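PDB 7JW2: exonuclease mut-7 homolog from Aedes aegypti, which probably acts, through the exonuclease domain seen here, as a magnesium-dependent 3'-5' exoribonuclease that trims the 3' ends of Argonaute-1-bound microRNAs. Local coordinates for residues Gln149-Leu154 with Ala189-Glu194; Ala37-Pro42 with Leu182-Leu187; Ala23-Leu28 with Trp76-Lys81; Ser51-Ala56 with Lys105-Phe110; Ala121-Gln126 with Glu212-Leu217. All blocks are in the same frame, centred on the assembly; numbering follows the deposited sequence.

How the interactions relate
The five contacts are arranged about a mixed sheet of the RNase H-like exonuclease fold; all distances here run between contact centres. Interactions 1 and 2 share helix 179-205 on one face, about 13 Å apart, interaction 1 being a helix-helix contact on its outer side. Interactions 3 and 4, about 12 Å apart, lie on the other face, where L79 and W76 meet F110. Strands 33-40 and 50-56 are neighbours in the sheet and join interaction 2 to interaction 4, the closest pair at about 11 Å. Interaction 5 covers the far end, at outermost strand 122-124, about 15 Å from interaction 1. Along the chain interaction 2 alternates with interactions 1, 3 and 5, and it brings helix 179-205, late in the sequence, against strand 33-40, early in it.

Interaction 1: Gln149-Leu154 with Ala189-Glu194; sequences QNLANL and AFCLLE
L151 reaches from its helix to the next as a fork, and each prong finds its own partner. Its CD1 packs on CD2 of L192 at 3.7 Å, while its CD2 rests near SG of C191 at 4.1 Å. The side chains of L151 and L192 cross at about a right angle, so methyl meets methyl at one place and the two leucines do not run alongside each other. With CG anti to the backbone N (chi1 177°), L151 reaches out from the first turn of its helix and spreads its methyls over two consecutive residues of the other one. C191 suits the second place because it is compact: its first torsion (76°) sets SG between the backbone N and the carbonyl carbon, beside one methyl of L151, whereas the longer L192 extends to meet the other prong.

The start of helix 151-159 is set by N150, whose OD1 accepts from the N of N153 at 2.9 Å. The donor lies almost straight out from the side-chain carbonyl (171°), a classic N-cap that gives the N-H of N153 a good acceptor beside its weak bond to O of N150, in the turn carrying L151.

L151 also touches D188 and I195 of helix 179-205, the helix that holds C191 and L192. L192 continues inward onto A35 of strand 33-40 and L125 of helix 125-132, and thus helix 151-159 is packed against the outer side of a helix that itself covers the sheet.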
# COMPACT_ATOMS: atom_id res chain seq x y z
N GLN A 149 3.38 -18.09 -33.70
CA GLN A 149 2.80 -18.05 -32.36
C GLN A 149 3.44 -16.94 -31.52
O GLN A 149 4.20 -17.18 -30.59
CB GLN A 149 2.92 -19.41 -31.68
CG GLN A 149 2.02 -20.49 -32.28
CD GLN A 149 1.73 -21.62 -31.31
OE1 GLN A 149 0.67 -22.24 -31.36
NE2 GLN A 149 2.68 -21.90 -30.42
N ASN A 150 3.12 -15.71 -31.89
CA ASN A 150 3.52 -14.52 -31.14
C ASN A 150 2.28 -13.75 -30.69
O ASN A 150 1.16 -14.05 -31.11
CB ASN A 150 4.45 -13.63 -31.97
CG ASN A 150 3.87 -13.25 -33.32
OD1 ASN A 150 2.74 -12.75 -33.41
ND2 ASN A 150 4.63 -13.50 -34.38
N LEU A 151 2.49 -12.75 -29.83
CA LEU A 151 1.35 -12.04 -29.25
C LEU A 151 0.59 -11.24 -30.30
O LEU A 151 -0.64 -11.17 -30.26
CB LEU A 151 1.81 -11.14 -28.09
CG LEU A 151 0.72 -10.29 -27.45
CD1 LEU A 151 -0.35 -11.17 -26.82
CD2 LEU A 151 1.30 -9.32 -26.42
N ALA A 152 1.30 -10.63 -31.25
CA ALA A 152 0.62 -9.84 -32.27
C ALA A 152 -0.37 -10.69 -33.05
O ALA A 152 -1.48 -10.25 -33.37
CB ALA A 152 1.63 -9.20 -33.21
N ASN A 153 0.00 -11.93 -33.37
CA ASN A 153 -0.91 -12.79 -34.12
C ASN A 153 -2.07 -13.26 -33.24
O ASN A 153 -3.19 -13.41 -33.73
CB ASN A 153 -0.14 -13.98 -34.70
CG ASN A 153 0.73 -13.57 -35.87
OD1 ASN A 153 0.57 -12.49 -36.42
ND2 ASN A 153 1.67 -14.44 -36.24
N LEU A 154 -1.81 -13.50 -31.95
CA LEU A 154 -2.90 -13.89 -31.06
C LEU A 154 -3.92 -12.76 -30.90
O LEU A 154 -5.12 -13.00 -30.79
CB LEU A 154 -2.34 -14.30 -29.70
CG LEU A 154 -3.33 -14.96 -28.75
CD1 LEU A 154 -4.11 -16.08 -29.48
CD2 LEU A 154 -2.59 -15.50 -27.53
N ALA A 189 -0.18 -5.11 -21.71
CA ALA A 189 -0.74 -5.87 -20.60
C ALA A 189 -2.25 -6.07 -20.76
O ALA A 189 -2.75 -7.20 -20.61
CB ALA A 189 -0.41 -5.18 -19.28
N PHE A 190 -3.00 -5.01 -21.08
CA PHE A 190 -4.46 -5.10 -21.09
C PHE A 190 -4.96 -6.10 -22.14
O PHE A 190 -5.96 -6.80 -21.90
CB PHE A 190 -5.10 -3.74 -21.34
CG PHE A 190 -6.60 -3.72 -21.16
CD1 PHE A 190 -7.44 -3.90 -22.25
CD2 PHE A 190 -7.16 -3.52 -19.91
CE1 PHE A 190 -8.82 -3.88 -22.09
CE2 PHE A 190 -8.53 -3.50 -19.73
CZ PHE A 190 -9.37 -3.68 -20.83
N CYS A 191 -4.30 -6.20 -23.29
CA CYS A 191 -4.83 -7.07 -24.34
C CYS A 191 -4.80 -8.54 -23.93
O CYS A 191 -5.53 -9.36 -24.51
CB CYS A 191 -4.06 -6.85 -25.65
SG CYS A 191 -2.40 -7.59 -25.74
N LEU A 192 -3.98 -8.89 -22.93
CA LEU A 192 -3.97 -10.27 -22.45
C LEU A 192 -5.30 -10.62 -21.81
O LEU A 192 -5.79 -11.75 -21.97
CB LEU A 192 -2.82 -10.46 -21.45
CG LEU A 192 -1.44 -10.05 -21.96
CD1 LEU A 192 -0.42 -10.25 -20.84
CD2 LEU A 192 -1.06 -10.82 -23.22
N LEU A 193 -5.93 -9.66 -21.12
CA LEU A 193 -7.26 -9.90 -20.56
C LEU A 193 -8.27 -10.14 -21.67
O LEU A 193 -9.10 -11.06 -21.58
CB LEU A 193 -7.71 -8.73 -19.69
CG LEU A 193 -6.87 -8.41 -18.45
CD1 LEU A 193 -7.13 -6.99 -18.03
CD2 LEU A 193 -7.22 -9.36 -17.30
N GLU A 194 -8.22 -9.31 -22.71
CA GLU A 194 -9.14 -9.47 -23.84
C GLU A 194 -8.92 -10.79 -24.57
O GLU A 194 -9.89 -11.43 -25.00
CB GLU A 194 -8.98 -8.29 -24.81
CG GLU A 194 -9.16 -6.93 -24.16
CD GLU A 194 -8.75 -5.81 -25.09
OE1 GLU A 194 -7.55 -5.72 -25.43
OE2 GLU A 194 -9.62 -4.99 -25.47

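Interaction 2: Ala37-Pro42 with Leu182-Leu187; sequences ASEWKP and LRYAAL. Unlike the reference sequence in segment 37-42: A37 (reference Asp).
E39 bends toward helix 179-205 and meets Y184 and A185. Its first torsion (-51°) sets CG anti to the carbonyl carbon and against CB of A185 at 4.2 Å; the small alanine lets the strand come this near. A bend at chi2 (-54°) then turns the carboxylate toward Y184, whose ring, swung away from its own backbone N by a chi1 of 165°, brings CE2 to meet it. The carboxylate and ring planes are steeply inclined to each other. OE1 is the nearer oxygen, 3.7 Å from CE2, and approaches the ring obliquely; OE2 sits at the ring's edge, in its plane.

A water completes the link: it donates to OE1 of E39 at 2.6 Å and is hydrogen-bonded to OH of Y184 at 3.0 Å. Q54 NE2 also bonds OE1, so that oxygen is gripped from the neighbouring strand as well. Y184 suits its place by pairing a ring for packing with a hydroxyl for the water.

A37, S38 and E39 stand where DEDD exonucleases carry the Asp-X-Glu signature, the first position being alanine here and aspartate in the natural sequence; Y184 fits the tyrosine motif of the DEDDy branch. Strand 33-40 pairs with strand 50-56, whose L52 touches A185, while on its other face S38 and W40 meet helix 96-106.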
# COMPACT_ATOMS: atom_id res chain seq x y z
N ALA A 37 2.99 -7.49 -17.96
CA ALA A 37 3.99 -7.37 -19.01
C ALA A 37 5.07 -6.43 -18.49
O ALA A 37 4.94 -5.84 -17.42
CB ALA A 37 3.38 -6.86 -20.32
N SER A 38 6.15 -6.30 -19.26
CA SER A 38 7.25 -5.44 -18.84
C SER A 38 8.00 -4.92 -20.05
O SER A 38 7.93 -5.50 -21.14
CB SER A 38 8.20 -6.17 -17.89
OG SER A 38 8.84 -7.26 -18.51
N GLU A 39 8.70 -3.80 -19.84
CA GLU A 39 9.56 -3.22 -20.86
C GLU A 39 10.95 -3.04 -20.28
O GLU A 39 11.12 -2.63 -19.12
CB GLU A 39 9.03 -1.86 -21.37
CG GLU A 39 7.56 -1.83 -21.81
CD GLU A 39 7.22 -2.87 -22.84
OE1 GLU A 39 6.05 -3.34 -22.85
OE2 GLU A 39 8.10 -3.24 -23.66
N TRP A 40 11.96 -3.28 -21.12
CA TRP A 40 13.35 -3.32 -20.69
C TRP A 40 14.16 -2.28 -21.43
O TRP A 40 13.87 -1.94 -22.58
CB TRP A 40 13.92 -4.72 -20.93
CG TRP A 40 13.25 -5.74 -20.06
CD1 TRP A 40 11.99 -6.26 -20.23
CD2 TRP A 40 13.78 -6.34 -18.87
NE1 TRP A 40 11.72 -7.15 -19.22
CE2 TRP A 40 12.79 -7.21 -18.37
CE3 TRP A 40 14.99 -6.22 -18.19
CZ2 TRP A 40 12.99 -7.97 -17.22
CZ3 TRP A 40 15.18 -6.96 -17.05
CH2 TRP A 40 14.18 -7.83 -16.58
N LYS A 41 15.18 -1.76 -20.75
CA LYS A 41 16.11 -0.86 -21.41
C LYS A 41 16.80 -1.59 -22.57
O LYS A 41 17.17 -2.76 -22.43
CB LYS A 41 17.16 -0.37 -20.42
CG LYS A 41 16.65 0.40 -19.24
CD LYS A 41 17.85 0.93 -18.46
CE LYS A 41 17.46 1.67 -17.21
NZ LYS A 41 18.66 2.35 -16.63
N PRO A 42 17.00 -0.94 -23.71
CA PRO A 42 17.86 -1.53 -24.75
C PRO A 42 19.22 -1.87 -24.17
O PRO A 42 19.74 -1.15 -23.31
CB PRO A 42 17.94 -0.44 -25.82
CG PRO A 42 16.72 0.38 -25.64
CD PRO A 42 16.38 0.32 -24.16
N LEU A 182 3.96 4.96 -23.75
CA LEU A 182 3.07 4.64 -22.63
C LEU A 182 1.82 3.92 -23.12
O LEU A 182 1.34 2.98 -22.48
CB LEU A 182 2.70 5.91 -21.87
CG LEU A 182 3.91 6.57 -21.18
CD1 LEU A 182 3.65 8.05 -20.91
CD2 LEU A 182 4.26 5.84 -19.91
N ARG A 183 1.29 4.33 -24.28
CA ARG A 183 0.10 3.67 -24.81
C ARG A 183 0.39 2.22 -25.19
O ARG A 183 -0.39 1.31 -24.86
CB ARG A 183 -0.44 4.46 -26.00
CG ARG A 183 -1.16 5.74 -25.58
CD ARG A 183 -2.16 6.22 -26.63
NE ARG A 183 -1.55 6.34 -27.95
CZ ARG A 183 -1.33 7.49 -28.57
NH1 ARG A 183 -1.66 8.63 -27.98
NH2 ARG A 183 -0.77 7.51 -29.78
N TYR A 184 1.51 1.98 -25.87
CA TYR A 184 1.90 0.63 -26.22
C TYR A 184 2.09 -0.23 -24.97
O TYR A 184 1.64 -1.38 -24.92
CB TYR A 184 3.18 0.65 -27.08
CG TYR A 184 3.84 -0.70 -27.19
CD1 TYR A 184 3.44 -1.62 -28.15
CD2 TYR A 184 4.83 -1.08 -26.29
CE1 TYR A 184 4.03 -2.87 -28.24
CE2 TYR A 184 5.42 -2.32 -26.37
CZ TYR A 184 5.01 -3.22 -27.33
OH TYR A 184 5.60 -4.46 -27.41
N ALA A 185 2.76 0.31 -23.96
CA ALA A 185 3.04 -0.47 -22.76
C ALA A 185 1.76 -0.85 -22.03
O ALA A 185 1.63 -1.98 -21.55
CB ALA A 185 3.99 0.30 -21.83
N ALA A 186 0.82 0.09 -21.92
CA ALA A 186 -0.41 -0.21 -21.20
C ALA A 186 -1.23 -1.25 -21.94
O ALA A 186 -1.79 -2.18 -21.33
CB ALA A 186 -1.21 1.07 -20.97
N LEU A 187 -1.34 -1.11 -23.26
CA LEU A 187 -2.12 -2.07 -24.03
C LEU A 187 -1.47 -3.45 -24.06
O LEU A 187 -2.17 -4.46 -24.18
CB LEU A 187 -2.33 -1.53 -25.45
CG LEU A 187 -3.28 -2.34 -26.33
CD1 LEU A 187 -4.65 -2.51 -25.67
CD2 LEU A 187 -3.41 -1.67 -27.69
O HOH W 1 5.96 -5.33 -24.57

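Interaction 3: Ala23-Leu28 with Trp76-Lys81; sequences AMLSDL and WAALAK
No flat group lies between M24 and L25 of one helix and A78 and L79 of the other; the contact is made by methyl groups. The one ring within either segment, that of W76, meets the ring of F110, their planes about 50° apart. L25 and L79 share the centre of the contact: CD2 of L25 lies 4.0 Å from CB of A78, and CD1 of L25 lies 4.1 Å from CD1 of L79. The two leucines are set obliquely to each other. M24 runs out extended and turns only at its last torsion, bringing CE to CD1 of L79 at 4.2 Å. Alanine at 78 leaves room for the branched end of L25.

The segment axes come within 10.9 Å and run nearly parallel, 13° apart. L25 also packs on Y22 of the second subunit, placing the pair next to the dimer interface. Toward the sheet, M24 and L79 rest on L55 and I64: two helices side by side on one face of the sheet, as in an RNase H-like alpha/beta fold.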
# COMPACT_ATOMS: atom_id res chain seq x y z
N ALA A 23 -1.05 2.86 -3.50
CA ALA A 23 -2.42 2.97 -4.01
C ALA A 23 -2.71 1.88 -5.02
O ALA A 23 -3.80 1.27 -5.02
CB ALA A 23 -2.64 4.36 -4.63
N MET A 24 -1.74 1.59 -5.89
CA MET A 24 -1.86 0.46 -6.81
C MET A 24 -2.03 -0.86 -6.05
O MET A 24 -2.91 -1.67 -6.37
CB MET A 24 -0.63 0.40 -7.72
CG MET A 24 -0.55 -0.89 -8.53
SD MET A 24 1.09 -1.07 -9.29
CE MET A 24 2.03 -1.64 -7.86
N LEU A 25 -1.18 -1.09 -5.05
CA LEU A 25 -1.25 -2.34 -4.28
C LEU A 25 -2.61 -2.49 -3.62
O LEU A 25 -3.16 -3.59 -3.54
CB LEU A 25 -0.14 -2.39 -3.24
CG LEU A 25 0.14 -3.78 -2.66
CD1 LEU A 25 0.58 -4.72 -3.79
CD2 LEU A 25 1.23 -3.73 -1.59
N SER A 26 -3.17 -1.38 -3.13
CA SER A 26 -4.49 -1.42 -2.51
C SER A 26 -5.54 -1.98 -3.46
O SER A 26 -6.39 -2.79 -3.05
CB SER A 26 -4.88 -0.02 -2.05
OG SER A 26 -6.21 0.01 -1.58
N ASP A 27 -5.51 -1.57 -4.72
CA ASP A 27 -6.44 -2.10 -5.72
C ASP A 27 -6.11 -3.55 -6.05
O ASP A 27 -6.98 -4.43 -5.98
CB ASP A 27 -6.38 -1.22 -6.97
CG ASP A 27 -7.24 -1.75 -8.12
OD1 ASP A 27 -8.13 -2.59 -7.89
OD2 ASP A 27 -7.02 -1.30 -9.27
N LEU A 28 -4.84 -3.83 -6.36
CA LEU A 28 -4.49 -5.14 -6.92
C LEU A 28 -4.64 -6.26 -5.91
O LEU A 28 -4.94 -7.40 -6.30
CB LEU A 28 -3.07 -5.13 -7.46
CG LEU A 28 -2.85 -4.18 -8.62
CD1 LEU A 28 -1.42 -4.33 -9.13
CD2 LEU A 28 -3.83 -4.45 -9.76
N TRP A 76 9.15 -4.31 -3.27
CA TRP A 76 9.07 -5.43 -4.21
C TRP A 76 8.58 -6.69 -3.53
O TRP A 76 7.80 -7.45 -4.10
CB TRP A 76 10.43 -5.66 -4.88
CG TRP A 76 10.80 -4.55 -5.81
CD1 TRP A 76 11.87 -3.70 -5.69
CD2 TRP A 76 10.10 -4.15 -7.00
NE1 TRP A 76 11.87 -2.80 -6.75
CE2 TRP A 76 10.79 -3.06 -7.55
CE3 TRP A 76 8.95 -4.63 -7.64
CZ2 TRP A 76 10.37 -2.43 -8.72
CZ3 TRP A 76 8.54 -4.00 -8.80
CH2 TRP A 76 9.25 -2.91 -9.33
N ALA A 77 9.01 -6.93 -2.28
CA ALA A 77 8.51 -8.10 -1.58
C ALA A 77 7.01 -8.00 -1.34
O ALA A 77 6.30 -9.01 -1.38
CB ALA A 77 9.27 -8.25 -0.25
N ALA A 78 6.50 -6.79 -1.13
CA ALA A 78 5.07 -6.62 -0.91
C ALA A 78 4.29 -6.89 -2.19
O ALA A 78 3.20 -7.48 -2.14
CB ALA A 78 4.77 -5.22 -0.39
N LEU A 79 4.82 -6.49 -3.34
CA LEU A 79 4.16 -6.78 -4.60
C LEU A 79 4.19 -8.27 -4.90
O LEU A 79 3.18 -8.85 -5.34
CB LEU A 79 4.83 -5.99 -5.73
CG LEU A 79 4.23 -6.19 -7.13
CD1 LEU A 79 2.77 -5.76 -7.13
CD2 LEU A 79 5.04 -5.42 -8.15
N ALA A 80 5.32 -8.93 -4.67
CA ALA A 80 5.39 -10.36 -4.89
C ALA A 80 4.42 -11.10 -3.97
O ALA A 80 3.68 -11.99 -4.42
CB ALA A 80 6.82 -10.87 -4.70
N LYS A 81 4.36 -10.72 -2.70
CA LYS A 81 3.54 -11.47 -1.77
C LYS A 81 2.05 -11.26 -2.02
O LYS A 81 1.26 -12.21 -1.90
CB LYS A 81 3.89 -11.08 -0.34
CG LYS A 81 2.88 -11.57 0.68
CD LYS A 81 3.39 -11.28 2.05
CE LYS A 81 2.55 -11.96 3.10
NZ LYS A 81 2.86 -11.29 4.38

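Interaction 4: Ser51-Ala56 with Lys105-Phe110; sequences SLIQLA and KALPSF
I53 meets L107 and F110 because its long branch is held out from the strand: CG1 stands anti to the carbonyl carbon (chi1 -66°) and chi2 of 168° keeps CD1 extended away from the strand. L107 answers with an equally extended side chain, its chi2 being -172°, and the two reach tip to tip, CD1 of I53 lying 3.9 Å from CD1 of L107. The same CD1 of I53 lies 4.2 Å from CE2 of F110, which it approaches obliquely. One methyl thus serves both partners.

What brings L107 and F110 to a common target is the backbone between them. L107 is the first residue to leave helical geometry after helix 96-106, and a type I turn runs from it to F110, closed by N of F110 bonding O of L107 at 2.9 Å. P108, whose phi is restricted by its ring, fits the second position of such a turn. Isoleucine suits the strand, since beta-branched residues favour extended backbone, and the aromatic F110 adds ring contacts, meeting F84 edge-to-face and also F103.

Just before I53, S51 and L52 both face E39 in a classic beta bulge. A helix end and its following turn packed on a central strand, with helix 179-205 over the other face, are consistent with the layered RNase H-like core of the DEDD exonucleases.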
# COMPACT_ATOMS: atom_id res chain seq x y z
N SER A 51 12.73 -1.17 -17.30
CA SER A 51 12.19 0.18 -17.40
C SER A 51 10.79 0.29 -16.80
O SER A 51 10.56 1.14 -15.93
CB SER A 51 12.18 0.64 -18.87
OG SER A 51 11.48 1.86 -19.02
N LEU A 52 9.87 -0.57 -17.23
CA LEU A 52 8.48 -0.55 -16.80
C LEU A 52 8.03 -1.96 -16.46
O LEU A 52 8.49 -2.92 -17.08
CB LEU A 52 7.53 -0.02 -17.90
CG LEU A 52 7.68 1.43 -18.37
CD1 LEU A 52 6.68 1.68 -19.49
CD2 LEU A 52 7.46 2.40 -17.23
N ILE A 53 7.14 -2.07 -15.47
CA ILE A 53 6.32 -3.26 -15.26
C ILE A 53 4.86 -2.82 -15.32
O ILE A 53 4.47 -1.87 -14.63
CB ILE A 53 6.65 -3.96 -13.93
CG1 ILE A 53 8.08 -4.51 -13.98
CG2 ILE A 53 5.66 -5.10 -13.69
CD1 ILE A 53 8.58 -4.94 -12.63
N GLN A 54 4.06 -3.49 -16.15
CA GLN A 54 2.68 -3.09 -16.37
C GLN A 54 1.74 -4.15 -15.80
O GLN A 54 1.89 -5.34 -16.09
CB GLN A 54 2.37 -2.87 -17.86
CG GLN A 54 3.29 -1.91 -18.62
CD GLN A 54 4.41 -2.62 -19.35
OE1 GLN A 54 5.54 -2.68 -18.86
NE2 GLN A 54 4.11 -3.16 -20.53
N LEU A 55 0.78 -3.70 -14.99
CA LEU A 55 -0.20 -4.57 -14.35
C LEU A 55 -1.59 -4.06 -14.69
O LEU A 55 -1.94 -2.93 -14.35
CB LEU A 55 -0.01 -4.60 -12.83
CG LEU A 55 1.43 -4.88 -12.39
CD1 LEU A 55 1.61 -4.75 -10.88
CD2 LEU A 55 1.90 -6.24 -12.87
N ALA A 56 -2.40 -4.92 -15.33
CA ALA A 56 -3.71 -4.53 -15.83
C ALA A 56 -4.83 -5.31 -15.14
O ALA A 56 -4.73 -6.53 -14.98
CB ALA A 56 -3.81 -4.76 -17.34
N LYS A 105 17.62 -11.46 -11.69
CA LYS A 105 18.92 -10.82 -11.74
C LYS A 105 18.81 -9.30 -11.76
O LYS A 105 19.64 -8.63 -11.14
CB LYS A 105 19.71 -11.30 -12.97
CG LYS A 105 19.56 -12.80 -13.38
CD LYS A 105 19.29 -13.81 -12.24
CE LYS A 105 19.28 -15.26 -12.69
NZ LYS A 105 18.34 -16.05 -11.82
N ALA A 106 17.79 -8.75 -12.41
CA ALA A 106 17.66 -7.30 -12.52
C ALA A 106 16.97 -6.68 -11.32
O ALA A 106 17.27 -5.54 -10.94
CB ALA A 106 16.89 -6.95 -13.80
N LEU A 107 16.04 -7.40 -10.71
CA LEU A 107 15.23 -6.90 -9.59
C LEU A 107 15.10 -8.03 -8.59
O LEU A 107 14.03 -8.62 -8.43
CB LEU A 107 13.85 -6.45 -10.07
CG LEU A 107 13.54 -5.11 -10.70
CD1 LEU A 107 12.02 -5.03 -10.84
CD2 LEU A 107 14.06 -3.94 -9.89
N PRO A 108 16.19 -8.38 -7.90
CA PRO A 108 16.19 -9.65 -7.16
C PRO A 108 15.17 -9.74 -6.04
O PRO A 108 14.73 -10.85 -5.72
CB PRO A 108 17.63 -9.74 -6.63
CG PRO A 108 18.43 -8.91 -7.60
CD PRO A 108 17.53 -7.76 -7.93
N SER A 109 14.77 -8.60 -5.44
CA SER A 109 13.77 -8.63 -4.37
C SER A 109 12.36 -8.92 -4.89
O SER A 109 11.50 -9.31 -4.11
CB SER A 109 13.77 -7.31 -3.62
OG SER A 109 15.02 -7.08 -3.01
N PHE A 110 12.12 -8.72 -6.19
CA PHE A 110 10.83 -9.02 -6.81
C PHE A 110 10.87 -10.49 -7.20
O PHE A 110 11.04 -10.87 -8.37
CB PHE A 110 10.58 -8.11 -8.01
CG PHE A 110 9.22 -8.29 -8.64
CD1 PHE A 110 8.08 -8.39 -7.86
CD2 PHE A 110 9.09 -8.38 -10.03
CE1 PHE A 110 6.83 -8.58 -8.44
CE2 PHE A 110 7.83 -8.56 -10.61
CZ PHE A 110 6.71 -8.65 -9.81

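Interaction 5: Ala121-Gln126 with Glu212-Leu217; sequences AILDLQ and EILNAL
A partly buried leucine cluster joins strand 122-124, the outermost at its end of the sheet, to helix 210-217: L123 fits between L214 and L217. CD2 of L123 touches CD1 of L214 at 3.8 Å, and its CD1 lies 4.1 Å from both CB and CD1 of L217. The two helical leucines are three residues apart and so project from the same side of the helix, offering one partner to each methyl of L123. A chi1 of 177° carries the branched end of L123 off the strand and toward both.

Strand 122-124 runs parallel to 90-93, as the last strand of the RNase H-like sheet does, and leads directly into helix 125-132. D124 makes the junction: its OD1 accepts from N of Q126 at 2.9 Å, met from above the carboxylate plane, and also bonds N of A95. Aspartate suits this N-cap, its short carboxylate lying within reach of the first amides of the helix. Y196 of helix 179-205 packs on L123 and L214, and L128 and H131 of helix 125-132 touch L217.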
# COMPACT_ATOMS: atom_id res chain seq x y z
N ALA A 121 -0.42 -19.61 -9.94
CA ALA A 121 -1.57 -19.23 -10.75
C ALA A 121 -1.19 -18.23 -11.85
O ALA A 121 -2.00 -17.38 -12.23
CB ALA A 121 -2.70 -18.67 -9.88
N ILE A 122 0.03 -18.32 -12.37
CA ILE A 122 0.44 -17.54 -13.53
C ILE A 122 0.19 -18.38 -14.78
O ILE A 122 0.80 -19.44 -14.97
CB ILE A 122 1.92 -17.12 -13.44
CG1 ILE A 122 2.16 -16.21 -12.23
CG2 ILE A 122 2.37 -16.41 -14.72
CD1 ILE A 122 3.63 -16.14 -11.82
N LEU A 123 -0.68 -17.89 -15.66
CA LEU A 123 -1.02 -18.58 -16.89
C LEU A 123 -0.27 -17.98 -18.06
O LEU A 123 -0.41 -16.79 -18.36
CB LEU A 123 -2.52 -18.51 -17.16
CG LEU A 123 -2.91 -19.16 -18.49
CD1 LEU A 123 -2.70 -20.68 -18.43
CD2 LEU A 123 -4.34 -18.82 -18.85
N ASP A 124 0.52 -18.81 -18.74
CA ASP A 124 1.13 -18.47 -20.02
C ASP A 124 0.09 -18.63 -21.12
O ASP A 124 -0.36 -19.75 -21.39
CB ASP A 124 2.33 -19.37 -20.26
CG ASP A 124 3.06 -19.05 -21.55
OD1 ASP A 124 2.65 -18.12 -22.28
OD2 ASP A 124 4.08 -19.73 -21.82
N LEU A 125 -0.30 -17.53 -21.77
CA LEU A 125 -1.32 -17.65 -22.81
C LEU A 125 -0.82 -18.40 -24.03
O LEU A 125 -1.64 -18.93 -24.79
CB LEU A 125 -1.84 -16.27 -23.22
CG LEU A 125 -2.76 -15.62 -22.18
CD1 LEU A 125 -3.05 -14.19 -22.56
CD2 LEU A 125 -4.07 -16.39 -22.05
N GLN A 126 0.50 -18.46 -24.24
CA GLN A 126 1.02 -19.30 -25.32
C GLN A 126 0.74 -20.78 -25.07
O GLN A 126 0.52 -21.53 -26.02
CB GLN A 126 2.52 -19.06 -25.50
CG GLN A 126 3.06 -19.60 -26.82
CD GLN A 126 4.46 -19.10 -27.12
OE1 GLN A 126 5.26 -18.89 -26.21
NE2 GLN A 126 4.76 -18.92 -28.40
N GLU A 212 -12.07 -25.67 -16.09
CA GLU A 212 -11.43 -26.97 -15.94
C GLU A 212 -10.11 -27.01 -16.69
O GLU A 212 -9.12 -27.55 -16.18
CB GLU A 212 -12.38 -28.06 -16.45
CG GLU A 212 -12.06 -29.44 -15.96
CD GLU A 212 -13.18 -30.42 -16.28
OE1 GLU A 212 -14.05 -30.07 -17.11
OE2 GLU A 212 -13.18 -31.52 -15.71
N ILE A 213 -10.07 -26.44 -17.90
CA ILE A 213 -8.84 -26.36 -18.68
C ILE A 213 -7.82 -25.48 -17.98
O ILE A 213 -6.63 -25.82 -17.90
CB ILE A 213 -9.17 -25.87 -20.10
CG1 ILE A 213 -9.92 -26.97 -20.87
CG2 ILE A 213 -7.92 -25.46 -20.82
CD1 ILE A 213 -10.82 -26.46 -21.96
N LEU A 214 -8.26 -24.35 -17.43
CA LEU A 214 -7.36 -23.47 -16.69
C LEU A 214 -6.65 -24.21 -15.56
O LEU A 214 -5.42 -24.13 -15.43
CB LEU A 214 -8.14 -22.28 -16.15
CG LEU A 214 -7.35 -21.32 -15.27
CD1 LEU A 214 -6.25 -20.64 -16.11
CD2 LEU A 214 -8.27 -20.28 -14.68
N ASN A 215 -7.41 -24.94 -14.74
CA ASN A 215 -6.79 -25.63 -13.61
C ASN A 215 -5.76 -26.66 -14.07
O ASN A 215 -4.69 -26.79 -13.47
CB ASN A 215 -7.84 -26.31 -12.74
CG ASN A 215 -7.24 -26.97 -11.52
OD1 ASN A 215 -7.07 -28.19 -11.47
ND2 ASN A 215 -6.88 -26.16 -10.53
N ALA A 216 -6.07 -27.39 -15.15
CA ALA A 216 -5.11 -28.37 -15.65
C ALA A 216 -3.82 -27.70 -16.12
O ALA A 216 -2.72 -28.21 -15.86
CB ALA A 216 -5.74 -29.18 -16.79
N LEU A 217 -3.93 -26.56 -16.81
CA LEU A 217 -2.73 -25.87 -17.29
C LEU A 217 -1.88 -25.35 -16.15
O LEU A 217 -0.65 -25.35 -16.23
CB LEU A 217 -3.13 -24.73 -18.23
CG LEU A 217 -3.70 -25.19 -19.57
CD1 LEU A 217 -4.24 -24.02 -20.35
CD2 LEU A 217 -2.62 -25.92 -20.35